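Local coordinates for halogenase (Chondromyces crocatus, PDB 3E1T), which probably uses its bound FAD to halogenate a precursor of chondrochloren, as a variant member of the FAD-dependent halogenases, at residues A[58-62]-A[63-67]. Residues are numbered along the deposited sequence; the frame is centred on the assembly and turned at random.
Sequences ICAML and GLTDE
A Schellman motif closes the helix that begins at residue 52, with Gly63 as the residue that turns the chain out of it. Leu64 N reaches back five residues to Cys59 O at 2.7 Å, the six-to-one bond of the motif. Gly63 N bonds to Ala60 O at 2.9 Å, the five-to-two bond, with a bent N-H...O angle of 141°. Glycine suits the turn because its phi is positive, 74°, a conformation it takes up more easily than other residues. Beyond it the chain resumes as helix 65-69, and Thr65 OG1 rests on CA and CB of Ala60, 3.6 Å from Ala60 CA; chi1 of -51° sets this hydroxyl beside its own backbone N, and alanine's single methyl keeps the apolar approach close. On the buried side Leu64 CB packs 4.4 Å from Cys59 CB. Apolar side chains suit Cys59, Leu62 and Leu64, all three buried: Leu64 goes on to meet Leu117 of helix 110-123, while Leu62 lies against Ser24 and Phe25 of helix 17-27. Two carbonyls of the final turn are thus satisfied by amides of the turn itself, and Leu62 O is taken up by Asn120 ND2, so the helix ends without leaving these polar groups unpaired.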
loop_
_atom_site.group_PDB
_atom_site.type_symbol
_atom_site.label_atom_id
_atom_site.label_comp_id
_atom_site.label_asym_id
_atom_site.label_seq_id
_atom_site.Cartn_x
_atom_site.Cartn_y
_atom_site.Cartn_z
ATOM N N ILE A 58 6.078 -10.527 8.822
ATOM C CA ILE A 58 5.317 -11.380 7.901
ATOM C C ILE A 58 6.188 -12.437 7.229
ATOM O O ILE A 58 5.877 -13.625 7.296
ATOM C CB ILE A 58 4.553 -10.551 6.817
ATOM C CG1 ILE A 58 3.567 -9.570 7.460
ATOM C CG2 ILE A 58 3.836 -11.457 5.815
ATOM C CD1 ILE A 58 2.467 -10.192 8.298
ATOM N N CYS A 59 7.266 -11.996 6.583
ATOM C CA CYS A 59 8.138 -12.896 5.836
ATOM C C CYS A 59 8.852 -13.935 6.705
ATOM O O CYS A 59 9.262 -14.976 6.206
ATOM C CB CYS A 59 9.135 -12.106 4.992
ATOM S SG CYS A 59 8.339 -11.182 3.679
ATOM N N ALA A 60 8.980 -13.650 7.999
ATOM C CA ALA A 60 9.551 -14.599 8.956
ATOM C C ALA A 60 8.526 -15.679 9.294
ATOM O O ALA A 60 8.855 -16.872 9.326
ATOM C CB ALA A 60 9.999 -13.877 10.218
ATOM N N MET A 61 7.287 -15.246 9.545
ATOM C CA MET A 61 6.160 -16.143 9.793
ATOM C C MET A 61 5.890 -17.060 8.594
ATOM O O MET A 61 5.486 -18.213 8.764
ATOM C CB MET A 61 4.904 -15.330 10.130
ATOM C CG MET A 61 3.824 -16.130 10.850
ATOM S SD MET A 61 3.678 -15.848 12.637
ATOM C CE MET A 61 5.358 -15.472 13.158
ATOM N N LEU A 62 6.118 -16.540 7.387
ATOM C CA LEU A 62 5.996 -17.330 6.163
ATOM C C LEU A 62 7.207 -18.244 5.925
ATOM O O LEU A 62 7.166 -19.121 5.062
ATOM C CB LEU A 62 5.798 -16.417 4.947
ATOM C CG LEU A 62 4.514 -15.573 4.856
ATOM C CD1 LEU A 62 4.704 -14.447 3.851
ATOM C CD2 LEU A 62 3.301 -16.426 4.487
ATOM N N GLY A 63 8.279 -18.022 6.686
ATOM C CA GLY A 63 9.518 -18.790 6.550
ATOM C C GLY A 63 10.321 -18.426 5.318
ATOM O O GLY A 63 10.822 -19.306 4.612
ATOM N N LEU A 64 10.448 -17.127 5.050
ATOM C CA LEU A 64 11.188 -16.667 3.877
ATOM C C LEU A 64 12.446 -15.861 4.203
ATOM O O LEU A 64 13.123 -15.379 3.291
ATOM C CB LEU A 64 10.280 -15.863 2.935
ATOM C CG LEU A 64 9.289 -16.634 2.066
ATOM C CD1 LEU A 64 8.468 -15.671 1.238
ATOM C CD2 LEU A 64 9.996 -17.641 1.162
ATOM N N THR A 65 12.755 -15.721 5.492
ATOM C CA THR A 65 13.919 -14.945 5.936
ATOM C C THR A 65 15.165 -15.238 5.093
ATOM O O THR A 65 15.731 -14.332 4.473
ATOM C CB THR A 65 14.236 -15.197 7.426
ATOM O OG1 THR A 65 13.051 -15.027 8.213
ATOM C CG2 THR A 65 15.305 -14.246 7.919
ATOM N N ASP A 66 15.568 -16.507 5.052
ATOM C CA ASP A 66 16.810 -16.897 4.390
ATOM C C ASP A 66 16.763 -16.598 2.895
ATOM O O ASP A 66 17.719 -16.055 2.342
ATOM C CB ASP A 66 17.135 -18.379 4.641
ATOM C CG ASP A 66 17.077 -18.762 6.121
ATOM O OD1 ASP A 66 17.180 -19.976 6.417
ATOM O OD2 ASP A 66 16.922 -17.870 6.990
ATOM N N GLU A 67 15.641 -16.927 2.255
ATOM C CA GLU A 67 15.471 -16.694 0.819
ATOM C C GLU A 67 15.470 -15.203 0.446
ATOM O O GLU A 67 15.920 -14.828 -0.638
ATOM C CB GLU A 67 14.211 -17.389 0.304
ATOM C CG GLU A 67 14.291 -17.782 -1.169
ATOM C CD GLU A 67 13.012 -18.429 -1.697
ATOM O OE1 GLU A 67 12.226 -18.983 -0.889
ATOM O OE2 GLU A 67 12.800 -18.390 -2.933
#